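Local coordinates for cytosolic IMP-GMP specific 5'-nucleotidase (Legionella pneumophila subsp. pneumophila, PDB 4G63), which probably hydrolyses the 5'-phosphate of purine nucleotides such as IMP and GMP, using magnesium in an active site of the haloacid dehalogenase (HAD) superfamily, at residues N32-E37 / F61-D66; I124-S129 / H304-I309; I176-L181 / K217-Y222; Q334-P339 / N399-P404. All coordinates share one frame; numbering follows the deposited sequence.

Contact 1 of 4, residues N32-E37 / F61-D66; sequences NSKNFE and FKFNFD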
loop_
_atom_site.group_PDB
_atom_site.type_symbol
_atom_site.label_atom_id
_atom_site.label_comp_id
_atom_site.label_asym_id
_atom_site.label_seq_id
_atom_site.Cartn_x
_atom_site.Cartn_y
_atom_site.Cartn_z
ATOM N N ASN A 32 1.837 8.391 39.348
ATOM C CA ASN A 32 0.659 9.219 39.567
ATOM C C ASN A 32 0.376 9.775 38.166
ATOM O O ASN A 32 0.969 10.772 37.757
ATOM C CB ASN A 32 1.004 10.354 40.533
ATOM C CG ASN A 32 -0.222 11.117 41.018
ATOM O OD1 ASN A 32 -0.851 11.875 40.269
ATOM N ND2 ASN A 32 -0.567 10.917 42.284
ATOM N N SER A 33 -0.511 9.120 37.429
ATOM C CA SER A 33 -0.821 9.534 36.062
ATOM C C SER A 33 -1.148 11.014 35.871
ATOM O O SER A 33 -0.776 11.621 34.858
ATOM C CB SER A 33 -1.968 8.691 35.525
ATOM O OG SER A 33 -3.023 8.683 36.463
ATOM N N LYS A 34 -1.855 11.594 36.833
ATOM C CA LYS A 34 -2.217 12.999 36.739
ATOM C C LYS A 34 -0.933 13.860 36.739
ATOM O O LYS A 34 -0.724 14.679 35.831
ATOM C CB LYS A 34 -3.141 13.362 37.911
ATOM C CG LYS A 34 -4.184 14.447 37.631
ATOM C CD LYS A 34 -3.549 15.838 37.458
ATOM C CE LYS A 34 -4.598 16.962 37.348
ATOM N NZ LYS A 34 -5.413 17.141 38.601
ATOM N N ASN A 35 -0.066 13.659 37.734
ATOM C CA ASN A 35 1.183 14.424 37.818
ATOM C C ASN A 35 2.107 14.143 36.648
ATOM O O ASN A 35 2.698 15.052 36.064
ATOM C CB ASN A 35 1.959 14.101 39.097
ATOM C CG ASN A 35 1.260 14.582 40.351
ATOM O OD1 ASN A 35 0.604 15.625 40.353
ATOM N ND2 ASN A 35 1.419 13.831 41.438
ATOM N N PHE A 36 2.247 12.869 36.319
ATOM C CA PHE A 36 3.121 12.481 35.237
ATOM C C PHE A 36 2.678 13.117 33.922
ATOM O O PHE A 36 3.502 13.644 33.174
ATOM C CB PHE A 36 3.157 10.959 35.130
ATOM C CG PHE A 36 4.193 10.447 34.179
ATOM C CD1 PHE A 36 3.941 10.398 32.807
ATOM C CD2 PHE A 36 5.446 10.068 34.647
ATOM C CE1 PHE A 36 4.932 9.985 31.912
ATOM C CE2 PHE A 36 6.443 9.655 33.768
ATOM C CZ PHE A 36 6.191 9.614 32.397
ATOM N N GLU A 37 1.380 13.081 33.636
ATOM C CA GLU A 37 0.885 13.667 32.402
ATOM C C GLU A 37 1.120 15.177 32.398
ATOM O O GLU A 37 1.608 15.733 31.414
ATOM C CB GLU A 37 -0.597 13.345 32.226
ATOM C CG GLU A 37 -0.872 11.900 31.821
ATOM C CD GLU A 37 -0.568 11.621 30.354
ATOM O OE1 GLU A 37 -1.121 12.327 29.490
ATOM O OE2 GLU A 37 0.215 10.691 30.061
ATOM N N PHE A 61 -0.758 28.302 28.574
ATOM C CA PHE A 61 -1.842 27.324 28.430
ATOM C C PHE A 61 -2.117 26.563 29.733
ATOM O O PHE A 61 -1.197 26.088 30.396
ATOM C CB PHE A 61 -1.511 26.314 27.318
ATOM C CG PHE A 61 -1.747 26.825 25.914
ATOM C CD1 PHE A 61 -1.262 26.110 24.817
ATOM C CD2 PHE A 61 -2.463 27.997 25.680
ATOM C CE1 PHE A 61 -1.483 26.551 23.507
ATOM C CE2 PHE A 61 -2.692 28.452 24.369
ATOM C CZ PHE A 61 -2.200 27.725 23.283
ATOM N N LYS A 62 -3.389 26.446 30.094
ATOM C CA LYS A 62 -3.752 25.729 31.308
ATOM C C LYS A 62 -3.994 24.251 30.995
ATOM O O LYS A 62 -4.692 23.905 30.041
ATOM C CB LYS A 62 -5.009 26.336 31.938
ATOM C CG LYS A 62 -5.333 25.773 33.324
ATOM C CD LYS A 62 -6.725 26.186 33.818
ATOM C CE LYS A 62 -7.704 25.002 33.834
ATOM N NZ LYS A 62 -7.956 24.407 32.485
ATOM N N PHE A 63 -3.408 23.382 31.806
ATOM C CA PHE A 63 -3.557 21.945 31.627
ATOM C C PHE A 63 -4.749 21.404 32.399
ATOM O O PHE A 63 -4.807 21.520 33.620
ATOM C CB PHE A 63 -2.278 21.228 32.087
ATOM C CG PHE A 63 -2.394 19.726 32.146
ATOM C CD1 PHE A 63 -2.942 19.096 33.259
ATOM C CD2 PHE A 63 -1.936 18.941 31.093
ATOM C CE1 PHE A 63 -3.028 17.705 33.325
ATOM C CE2 PHE A 63 -2.017 17.549 31.148
ATOM C CZ PHE A 63 -2.564 16.929 32.268
ATOM N N ASN A 64 -5.706 20.823 31.683
ATOM C CA ASN A 64 -6.862 20.220 32.333
ATOM C C ASN A 64 -6.831 18.742 32.004
ATOM O O ASN A 64 -7.058 18.346 30.862
ATOM C CB ASN A 64 -8.175 20.809 31.834
ATOM C CG ASN A 64 -9.359 20.325 32.647
ATOM O OD1 ASN A 64 -10.505 20.606 32.316
ATOM N ND2 ASN A 64 -9.082 19.596 33.725
ATOM N N PHE A 65 -6.550 17.930 33.013
ATOM C CA PHE A 65 -6.457 16.490 32.831
ATOM C C PHE A 65 -7.695 15.870 32.202
ATOM O O PHE A 65 -7.580 14.938 31.412
ATOM C CB PHE A 65 -6.162 15.815 34.169
ATOM C CG PHE A 65 -5.883 14.352 34.057
ATOM C CD1 PHE A 65 -6.796 13.419 34.525
ATOM C CD2 PHE A 65 -4.698 13.903 33.495
ATOM C CE1 PHE A 65 -6.532 12.062 34.438
ATOM C CE2 PHE A 65 -4.425 12.549 33.401
ATOM C CZ PHE A 65 -5.343 11.626 33.874
ATOM N N ASP A 66 -8.872 16.386 32.539
ATOM C CA ASP A 66 -10.110 15.837 31.995
ATOM C C ASP A 66 -10.439 16.293 30.576
ATOM O O ASP A 66 -11.478 15.918 30.035
ATOM C CB ASP A 66 -11.301 16.167 32.907
ATOM C CG ASP A 66 -11.047 15.812 34.364
ATOM O OD1 ASP A 66 -10.618 14.671 34.651
ATOM O OD2 ASP A 66 -11.285 16.684 35.226
#

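Contact 2 of 4, residues I124-S129 / H304-I309; sequences IDTSFS and HIYGDI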
loop_
_atom_site.group_PDB
_atom_site.type_symbol
_atom_site.label_atom_id
_atom_site.label_comp_id
_atom_site.label_asym_id
_atom_site.label_seq_id
_atom_site.Cartn_x
_atom_site.Cartn_y
_atom_site.Cartn_z
ATOM N N ILE A 124 -2.355 5.254 17.451
ATOM C CA ILE A 124 -1.598 4.342 18.291
ATOM C C ILE A 124 -1.811 4.703 19.750
ATOM O O ILE A 124 -1.812 5.878 20.129
ATOM C CB ILE A 124 -0.082 4.387 17.967
ATOM C CG1 ILE A 124 0.151 4.032 16.492
ATOM C CG2 ILE A 124 0.672 3.422 18.865
ATOM C CD1 ILE A 124 -0.483 2.719 16.055
ATOM N N ASP A 125 -2.018 3.677 20.562
ATOM C CA ASP A 125 -2.215 3.867 21.987
ATOM C C ASP A 125 -0.838 4.120 22.606
ATOM O O ASP A 125 0.022 3.237 22.606
ATOM C CB ASP A 125 -2.843 2.611 22.588
ATOM C CG ASP A 125 -3.112 2.749 24.065
ATOM O OD1 ASP A 125 -2.946 1.742 24.780
ATOM O OD2 ASP A 125 -3.493 3.855 24.505
ATOM N N THR A 126 -0.628 5.324 23.124
ATOM C CA THR A 126 0.656 5.666 23.734
ATOM C C THR A 126 0.464 6.214 25.140
ATOM O O THR A 126 -0.626 6.667 25.491
ATOM C CB THR A 126 1.413 6.707 22.892
ATOM O OG1 THR A 126 0.610 7.893 22.765
ATOM C CG2 THR A 126 1.720 6.139 21.498
ATOM N N SER A 127 1.533 6.166 25.934
ATOM C CA SER A 127 1.506 6.623 27.323
ATOM C C SER A 127 1.404 8.135 27.505
ATOM O O SER A 127 1.448 8.635 28.636
ATOM C CB SER A 127 2.743 6.110 28.060
ATOM O OG SER A 127 3.923 6.520 27.390
ATOM N N PHE A 128 1.264 8.858 26.400
ATOM C CA PHE A 128 1.151 10.308 26.458
ATOM C C PHE A 128 -0.070 10.832 25.688
ATOM O O PHE A 128 -0.295 12.041 25.607
ATOM C CB PHE A 128 2.444 10.928 25.922
ATOM C CG PHE A 128 2.933 10.308 24.630
ATOM C CD1 PHE A 128 2.475 10.777 23.392
ATOM C CD2 PHE A 128 3.863 9.260 24.651
ATOM C CE1 PHE A 128 2.939 10.212 22.192
ATOM C CE2 PHE A 128 4.333 8.687 23.456
ATOM C CZ PHE A 128 3.870 9.165 22.225
ATOM N N SER A 129 -0.861 9.910 25.143
ATOM C CA SER A 129 -2.052 10.248 24.375
ATOM C C SER A 129 -2.830 11.409 24.963
ATOM O O SER A 129 -3.106 12.392 24.277
ATOM C CB SER A 129 -2.973 9.031 24.257
ATOM O OG SER A 129 -2.418 8.050 23.399
ATOM N N HIS A 304 0.548 -0.081 27.468
ATOM C CA HIS A 304 0.005 0.478 26.239
ATOM C C HIS A 304 0.306 -0.411 25.044
ATOM O O HIS A 304 1.350 -1.053 25.004
ATOM C CB HIS A 304 0.542 1.900 26.024
ATOM C CG HIS A 304 0.028 2.886 27.033
ATOM N ND1 HIS A 304 0.531 2.971 28.315
ATOM C CD2 HIS A 304 -0.993 3.777 26.969
ATOM C CE1 HIS A 304 -0.157 3.871 28.997
ATOM N NE2 HIS A 304 -1.088 4.373 28.204
ATOM N N ILE A 305 -0.620 -0.489 24.089
ATOM C CA ILE A 305 -0.374 -1.322 22.904
ATOM C C ILE A 305 0.927 -0.821 22.256
ATOM O O ILE A 305 1.804 -1.612 21.898
ATOM C CB ILE A 305 -1.545 -1.249 21.883
ATOM C CG1 ILE A 305 -2.748 -2.051 22.390
ATOM C CG2 ILE A 305 -1.109 -1.826 20.548
ATOM C CD1 ILE A 305 -3.419 -1.469 23.597
ATOM N N TYR A 306 1.035 0.500 22.127
ATOM C CA TYR A 306 2.222 1.165 21.587
ATOM C C TYR A 306 2.795 0.531 20.314
ATOM O O TYR A 306 3.957 0.114 20.273
ATOM C CB TYR A 306 3.294 1.239 22.690
ATOM C CG TYR A 306 4.357 2.285 22.450
ATOM C CD1 TYR A 306 4.021 3.543 21.939
ATOM C CD2 TYR A 306 5.703 2.024 22.731
ATOM C CE1 TYR A 306 4.996 4.519 21.708
ATOM C CE2 TYR A 306 6.692 2.998 22.505
ATOM C CZ TYR A 306 6.328 4.244 21.992
ATOM O OH TYR A 306 7.284 5.215 21.769
ATOM N N GLY A 307 1.966 0.479 19.275
ATOM C CA GLY A 307 2.375 -0.092 18.009
ATOM C C GLY A 307 1.160 -0.590 17.261
ATOM O O GLY A 307 0.030 -0.446 17.737
ATOM N N ASP A 308 1.394 -1.167 16.083
ATOM C CA ASP A 308 0.325 -1.715 15.252
ATOM C C ASP A 308 -0.006 -3.106 15.787
ATOM O O ASP A 308 0.871 -3.963 15.898
ATOM C CB ASP A 308 0.794 -1.811 13.807
ATOM C CG ASP A 308 -0.235 -2.448 12.909
ATOM O OD1 ASP A 308 -1.319 -1.845 12.729
ATOM O OD2 ASP A 308 0.047 -3.554 12.389
ATOM N N ILE A 309 -1.272 -3.335 16.112
ATOM C CA ILE A 309 -1.665 -4.611 16.683
ATOM C C ILE A 309 -1.429 -5.843 15.812
ATOM O O ILE A 309 -0.894 -6.840 16.303
ATOM C CB ILE A 309 -3.140 -4.578 17.153
ATOM C CG1 ILE A 309 -3.339 -3.418 18.130
ATOM C CG2 ILE A 309 -3.504 -5.889 17.854
ATOM C CD1 ILE A 309 -4.769 -3.233 18.579
#

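Contact 3 of 4, residues I176-L181 / K217-Y222; sequences IIIKNL and KLLLDY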
loop_
_atom_site.group_PDB
_atom_site.type_symbol
_atom_site.label_atom_id
_atom_site.label_comp_id
_atom_site.label_asym_id
_atom_site.label_seq_id
_atom_site.Cartn_x
_atom_site.Cartn_y
_atom_site.Cartn_z
ATOM N N ILE A 176 13.632 15.152 36.196
ATOM C CA ILE A 176 12.638 15.791 37.036
ATOM C C ILE A 176 12.013 14.794 38.012
ATOM O O ILE A 176 11.830 15.112 39.192
ATOM C CB ILE A 176 11.483 16.387 36.217
ATOM C CG1 ILE A 176 11.997 17.458 35.250
ATOM C CG2 ILE A 176 10.424 16.946 37.172
ATOM C CD1 ILE A 176 12.436 18.733 35.920
ATOM N N ILE A 177 11.684 13.592 37.529
ATOM C CA ILE A 177 11.038 12.610 38.396
ATOM C C ILE A 177 11.994 11.906 39.340
ATOM O O ILE A 177 11.652 11.629 40.481
ATOM C CB ILE A 177 10.224 11.534 37.587
ATOM C CG1 ILE A 177 11.090 10.331 37.259
ATOM C CG2 ILE A 177 9.689 12.121 36.303
ATOM C CD1 ILE A 177 10.573 9.066 37.897
ATOM N N ILE A 178 13.202 11.625 38.878
ATOM C CA ILE A 178 14.170 10.951 39.728
ATOM C C ILE A 178 14.460 11.829 40.953
ATOM O O ILE A 178 15.009 11.359 41.943
ATOM C CB ILE A 178 15.488 10.680 38.949
ATOM C CG1 ILE A 178 16.293 9.577 39.626
ATOM C CG2 ILE A 178 16.333 11.932 38.893
ATOM C CD1 ILE A 178 15.623 8.225 39.588
ATOM N N LYS A 179 14.073 13.101 40.886
ATOM C CA LYS A 179 14.310 14.037 41.979
ATOM C C LYS A 179 13.059 14.421 42.755
ATOM O O LYS A 179 13.117 15.264 43.649
ATOM C CB LYS A 179 14.994 15.298 41.438
ATOM C CG LYS A 179 16.445 15.055 41.053
ATOM C CD LYS A 179 16.948 15.979 39.956
ATOM C CE LYS A 179 16.984 17.429 40.386
ATOM N NZ LYS A 179 17.565 18.263 39.290
ATOM N N ASN A 180 11.933 13.809 42.405
ATOM C CA ASN A 180 10.658 14.060 43.072
ATOM C C ASN A 180 9.911 12.740 43.100
ATOM O O ASN A 180 8.682 12.713 42.995
ATOM C CB ASN A 180 9.814 15.077 42.299
ATOM C CG ASN A 180 10.390 16.471 42.340
ATOM O OD1 ASN A 180 10.519 17.070 43.410
ATOM N ND2 ASN A 180 10.736 17.006 41.169
ATOM N N LEU A 181 10.662 11.651 43.231
ATOM C CA LEU A 181 10.088 10.308 43.241
ATOM C C LEU A 181 8.802 10.171 44.054
ATOM O O LEU A 181 7.809 9.619 43.575
ATOM C CB LEU A 181 11.127 9.306 43.738
ATOM C CG LEU A 181 12.332 9.114 42.811
ATOM C CD1 LEU A 181 13.382 8.203 43.443
ATOM C CD2 LEU A 181 11.842 8.528 41.510
ATOM N N LYS A 217 17.884 1.431 37.573
ATOM C CA LYS A 217 18.389 0.962 38.858
ATOM C C LYS A 217 17.884 1.855 39.982
ATOM O O LYS A 217 17.492 1.376 41.037
ATOM C CB LYS A 217 19.918 0.949 38.861
ATOM C CG LYS A 217 20.515 0.317 40.109
ATOM C CD LYS A 217 21.636 1.173 40.707
ATOM C CE LYS A 217 21.903 0.800 42.177
ATOM N NZ LYS A 217 20.690 0.992 43.049
ATOM N N LEU A 218 17.891 3.156 39.746
ATOM C CA LEU A 218 17.430 4.115 40.730
ATOM C C LEU A 218 15.959 3.943 41.063
ATOM O O LEU A 218 15.548 4.040 42.226
ATOM C CB LEU A 218 17.649 5.527 40.205
ATOM C CG LEU A 218 18.848 6.311 40.738
ATOM C CD1 LEU A 218 20.065 5.409 40.906
ATOM C CD2 LEU A 218 19.130 7.460 39.775
ATOM N N LEU A 219 15.171 3.687 40.025
ATOM C CA LEU A 219 13.736 3.545 40.169
ATOM C C LEU A 219 13.310 2.254 40.854
ATOM O O LEU A 219 12.486 2.280 41.760
ATOM C CB LEU A 219 13.072 3.646 38.802
ATOM C CG LEU A 219 11.753 4.403 38.787
ATOM C CD1 LEU A 219 12.032 5.888 38.822
ATOM C CD2 LEU A 219 10.980 4.052 37.545
ATOM N N LEU A 220 13.861 1.130 40.417
ATOM C CA LEU A 220 13.525 -0.159 41.008
ATOM C C LEU A 220 13.961 -0.170 42.469
ATOM O O LEU A 220 13.292 -0.717 43.334
ATOM C CB LEU A 220 14.236 -1.286 40.253
ATOM C CG LEU A 220 13.812 -1.535 38.806
ATOM C CD1 LEU A 220 14.809 -2.460 38.149
ATOM C CD2 LEU A 220 12.410 -2.132 38.768
ATOM N N ASP A 221 15.102 0.450 42.719
ATOM C CA ASP A 221 15.682 0.550 44.046
ATOM C C ASP A 221 14.717 1.275 44.991
ATOM O O ASP A 221 14.482 0.851 46.121
ATOM C CB ASP A 221 17.000 1.309 43.922
ATOM C CG ASP A 221 17.862 1.185 45.137
ATOM O OD1 ASP A 221 17.779 0.139 45.818
ATOM O OD2 ASP A 221 18.635 2.133 45.396
ATOM N N TYR A 222 14.150 2.368 44.500
ATOM C CA TYR A 222 13.207 3.172 45.257
ATOM C C TYR A 222 11.805 2.563 45.414
ATOM O O TYR A 222 11.145 2.765 46.434
ATOM C CB TYR A 222 13.064 4.535 44.584
ATOM C CG TYR A 222 11.975 5.384 45.185
ATOM C CD1 TYR A 222 12.150 5.990 46.426
ATOM C CD2 TYR A 222 10.758 5.558 44.533
ATOM C CE1 TYR A 222 11.146 6.746 47.006
ATOM C CE2 TYR A 222 9.742 6.315 45.106
ATOM C CZ TYR A 222 9.943 6.906 46.351
ATOM O OH TYR A 222 8.940 7.630 46.958
#

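Contact 4 of 4, residues Q334-P339 / N399-P404; sequences QIRALP and NSFYNP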
loop_
_atom_site.group_PDB
_atom_site.type_symbol
_atom_site.label_atom_id
_atom_site.label_comp_id
_atom_site.label_asym_id
_atom_site.label_seq_id
_atom_site.Cartn_x
_atom_site.Cartn_y
_atom_site.Cartn_z
ATOM N N GLN A 334 -19.102 3.287 36.797
ATOM C CA GLN A 334 -20.252 2.480 36.404
ATOM C C GLN A 334 -21.005 1.973 37.617
ATOM O O GLN A 334 -22.221 1.857 37.582
ATOM C CB GLN A 334 -19.843 1.298 35.524
ATOM C CG GLN A 334 -19.547 1.672 34.074
ATOM C CD GLN A 334 -18.977 0.506 33.270
ATOM O OE1 GLN A 334 -18.635 0.658 32.098
ATOM N NE2 GLN A 334 -18.874 -0.664 33.904
ATOM N N ILE A 335 -20.284 1.674 38.694
ATOM C CA ILE A 335 -20.930 1.183 39.905
ATOM C C ILE A 335 -21.754 2.303 40.517
ATOM O O ILE A 335 -22.791 2.066 41.138
ATOM C CB ILE A 335 -19.908 0.692 40.939
ATOM C CG1 ILE A 335 -19.180 -0.538 40.400
ATOM C CG2 ILE A 335 -20.608 0.341 42.235
ATOM C CD1 ILE A 335 -18.034 -0.981 41.281
ATOM N N ARG A 336 -21.286 3.529 40.333
ATOM C CA ARG A 336 -21.986 4.688 40.855
ATOM C C ARG A 336 -23.253 4.969 40.048
ATOM O O ARG A 336 -24.271 5.387 40.588
ATOM C CB ARG A 336 -21.063 5.902 40.807
ATOM C CG ARG A 336 -20.723 6.467 42.164
ATOM C CD ARG A 336 -19.242 6.717 42.283
ATOM N NE ARG A 336 -18.752 7.489 41.152
ATOM C CZ ARG A 336 -17.474 7.549 40.796
ATOM N NH1 ARG A 336 -16.555 6.886 41.493
ATOM N NH2 ARG A 336 -17.126 8.250 39.725
ATOM N N ALA A 337 -23.190 4.729 38.747
ATOM C CA ALA A 337 -24.333 4.987 37.890
ATOM C C ALA A 337 -25.345 3.853 37.897
ATOM O O ALA A 337 -26.380 3.947 37.244
ATOM C CB ALA A 337 -23.861 5.264 36.472
ATOM N N LEU A 338 -25.064 2.786 38.638
ATOM C CA LEU A 338 -25.997 1.670 38.680
ATOM C C LEU A 338 -27.451 2.114 38.905
ATOM O O LEU A 338 -28.313 1.848 38.076
ATOM C CB LEU A 338 -25.581 0.650 39.745
ATOM C CG LEU A 338 -24.893 -0.632 39.254
ATOM C CD1 LEU A 338 -25.749 -1.282 38.188
ATOM C CD2 LEU A 338 -23.535 -0.329 38.682
ATOM N N PRO A 339 -27.745 2.810 40.018
ATOM C CA PRO A 339 -29.138 3.226 40.215
ATOM C C PRO A 339 -29.736 4.027 39.051
ATOM O O PRO A 339 -30.911 3.882 38.742
ATOM C CB PRO A 339 -29.081 4.024 41.523
ATOM C CG PRO A 339 -27.679 4.543 41.540
ATOM C CD PRO A 339 -26.890 3.342 41.095
ATOM N N ASN A 399 -24.461 10.587 32.237
ATOM C CA ASN A 399 -23.201 11.110 31.724
ATOM C C ASN A 399 -22.404 11.867 32.780
ATOM O O ASN A 399 -21.170 11.863 32.754
ATOM C CB ASN A 399 -23.431 12.030 30.523
ATOM C CG ASN A 399 -23.993 11.293 29.323
ATOM O OD1 ASN A 399 -23.685 10.109 29.082
ATOM N ND2 ASN A 399 -24.812 11.994 28.548
ATOM N N SER A 400 -23.111 12.518 33.703
ATOM C CA SER A 400 -22.462 13.284 34.756
ATOM C C SER A 400 -21.530 12.395 35.582
ATOM O O SER A 400 -20.675 12.896 36.316
ATOM C CB SER A 400 -23.508 13.934 35.669
ATOM O OG SER A 400 -24.154 12.979 36.490
ATOM N N PHE A 401 -21.697 11.079 35.455
ATOM C CA PHE A 401 -20.862 10.127 36.188
ATOM C C PHE A 401 -19.596 9.739 35.426
ATOM O O PHE A 401 -18.796 8.931 35.909
ATOM C CB PHE A 401 -21.660 8.868 36.520
ATOM C CG PHE A 401 -22.574 9.032 37.690
ATOM C CD1 PHE A 401 -22.061 9.120 38.975
ATOM C CD2 PHE A 401 -23.954 9.098 37.512
ATOM C CE1 PHE A 401 -22.902 9.267 40.073
ATOM C CE2 PHE A 401 -24.808 9.247 38.608
ATOM C CZ PHE A 401 -24.276 9.330 39.892
ATOM N N TYR A 402 -19.420 10.322 34.243
ATOM C CA TYR A 402 -18.265 10.028 33.408
ATOM C C TYR A 402 -17.628 11.309 32.884
ATOM O O TYR A 402 -18.102 12.410 33.164
ATOM C CB TYR A 402 -18.683 9.155 32.222
ATOM C CG TYR A 402 -19.386 7.884 32.624
ATOM C CD1 TYR A 402 -18.706 6.870 33.296
ATOM C CD2 TYR A 402 -20.731 7.685 32.324
ATOM C CE1 TYR A 402 -19.350 5.689 33.647
ATOM C CE2 TYR A 402 -21.378 6.512 32.675
ATOM C CZ TYR A 402 -20.684 5.522 33.330
ATOM O OH TYR A 402 -21.324 4.359 33.655
ATOM N N ASN A 403 -16.550 11.158 32.121
ATOM C CA ASN A 403 -15.883 12.316 31.561
ATOM C C ASN A 403 -16.950 13.081 30.801
ATOM O O ASN A 403 -17.602 12.529 29.918
ATOM C CB ASN A 403 -14.774 11.903 30.609
ATOM C CG ASN A 403 -14.015 13.086 30.085
ATOM O OD1 ASN A 403 -12.861 13.295 30.440
ATOM N ND2 ASN A 403 -14.667 13.887 29.249
ATOM N N PRO A 404 -17.138 14.367 31.135
ATOM C CA PRO A 404 -18.129 15.261 30.525
ATOM C C PRO A 404 -17.936 15.544 29.047
ATOM O O PRO A 404 -18.887 15.839 28.330
ATOM C CB PRO A 404 -17.998 16.529 31.366
ATOM C CG PRO A 404 -16.529 16.559 31.674
ATOM C CD PRO A 404 -16.258 15.114 32.057
#

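Contact 1 of 4, residues N32-E37 / F61-D66
The ring of Phe-65 takes Lys-34 over one face and Glu-37 at its edge. Lys-34 CG sits 4.2 Å from the ring centroid of Phe-65, 19° off the normal, a CH-pi contact displaced toward the rim, and a bend about CB-CG of the lysine (chi2 -70°) then carries its CE to within 3.7 Å of Phe-65 CB. In the ring plane, Glu-37 CG lies 3.9 Å from Phe-65 CE2, and Phe-63 CZ also approaches the edge. The Glu-37 carboxylate is turned 67° to the Phe-65 ring and does not stack on it. Phe-63 meets Lys-34 CE at its own edge and brings CZ 4.1 Å from Glu-37 CB; elsewhere it packs edge-to-face with Tyr-41. Helix 33-51 starts here, Asn-32 OD1 capping it by accepting from Asn-35 N at 3.2 Å. Ser-33 and Glu-37 find their polar partners elsewhere: Ser-33 OG bonds to Glu-325, and Glu-37 OE1 accepts from Ala-131 N in the first turn of helix 129-145, a helix start that would probably help stabilise a negative carboxylate. The two segments are thus joined by apolar packing, with the methylene groups of charged residues serving as hydrocarbon against two phenylalanines.

Contact 2 of 4, residues I124-S129 / H304-I309
Ser-127 lies over the imidazole of His-304, while the carboxylate of Asp-125 comes to the edge of the same ring. Ser-127 CA is 3.6 Å from the centroid of the His-304 ring, a CH-pi contact almost over the centre. Asp-125 OD2 stands 3.5 Å from His-304 CD2, with carboxylate and ring planes 41° apart. Because Asp-125 holds CG anti to its backbone N (chi1 -178°), OD1 reaches the other loop and accepts from Ile-305 N at 3.3 Å, on its anti side and 27° out of the carboxylate plane; Arg-70 adds a salt bridge to that oxygen. The main chain joins in through Tyr-306 N, which donates to Asp-125 O at 3.0 Å. Thr-126 CG2 meets the edge of the Tyr-306 ring, 3.5 Å from Tyr-306 CD1, and Ile-124 CG2 packs on the backbone of Gly-307. His-304 directly follows Asp-303, a magnesium ligand. Loop 304-309 leads from core strand 298-302 into helix 309-314, whereas loop 124-129 runs from strand 121-122 of the smaller antiparallel sheet into helix 129-145; helix 418-426 packs on Asp-125 through Phe-419 and on Ile-305 through Phe-426.

Contact 3 of 4, residues I176-L181 / K217-Y222
This is a helix-to-helix contact beside the HAD core: helix 213-223, which follows core strand 204-208, receives the end of helix 172-178 and the start of helix 181-184. Leu-218, Leu-219 and Tyr-222 supply one surface, Ile-177, Ile-178 and Leu-181 the other, and the side-chain contacts across it are apolar. Leu-181 lies over one face of the Tyr-222 ring, its CB displaced toward the rim, 3.8 Å from the centroid and 19° off the normal, while its CD1 rests 3.6 Å from Tyr-222 CG. The two side chains run past each other in opposite directions, so the leucine covers the ring along much of its length. Arg-187 makes a cation-pi contact with the same tyrosine. The methyl Leu-219 CD1 is shared, 3.6 Å from Ile-177 CD1 and 3.8 Å from Leu-181 CD2; Leu-219 also packs on Asp-25, a magnesium ligand, and so links this packing to the metal site. Within helix 213-223, Lys-217 NZ and Asp-221 OD2 form a salt bridge. Ile-178, its CG1 anti to the backbone N (chi1 -160°), crosses Leu-218 at about a right angle and sets CD1 3.4 Å from Leu-218 CB.

Contact 4 of 4, residues Q334-P339 / N399-P404
A type I beta turn, Asn-399 to Tyr-402, closed by Tyr-402 N donating to Asn-399 O at 2.8 Å, faces the junction of helices 327-336 and 338-360, where the CA atoms of Ala-337 and Phe-401 come within 6.4 Å. The contact lies at the base of a long antiparallel helical hairpin: helix 338-360 leaves from one side and helix 374-399 returns and runs directly into the turn. Phe-401 lays one ring face against the backbone of Arg-336 and Ala-337, with Ala-337 CA and Arg-336 O both over that face near the rim. On the same ring, Arg-336 CB is 3.8 Å from Phe-401 CD1 and Ala-337 CB is 4.0 Å from Phe-401 CD2. The Arg-336 guanidinium is inclined 41° to the ring instead of stacking on it, and its NH2 has a long, weak ion pair with Glu-329. Ala-337 CB also touches the phenol end of Tyr-402, 3.9 Å from Tyr-402 OH, so both aromatic residues of the turn meet this methyl group. The Gln-334 chain runs on extended past CG, its amide nearly perpendicular to the Tyr-402 ring (83°), and NE2 bonds to Asp-456 of the second subunit, which brings this corner to the subunit interface. The tyrosine hydroxyl meets the aliphatic part of that glutamine, Tyr-402 OH lying 3.2 Å from Gln-334 CG.

Overall arrangement
Contact 1 closes first along the chain; contact 3 is nested within the long loop closed by contact 2, and contact 4 follows them all. Contacts 1 and 2, with centres about 18 Å apart, touch where Glu-37 meets Ser-127 and Phe-128 at the start of helix 129-145. Contacts 2 and 3 reach the magnesium site by different routes, one through the loop after strand 298-302, the other through helix 213-223, both attached to the mixed core sheet. Contact 4 lies away from this site, about 36 Å centre to centre from contact 3, yet its segment 399-404 touches 61-66 of contact 1. Contacts 1 to 3 thus probably help join the helical part to the core around the metal, while contact 4 ties together the hairpin base near the subunit interface.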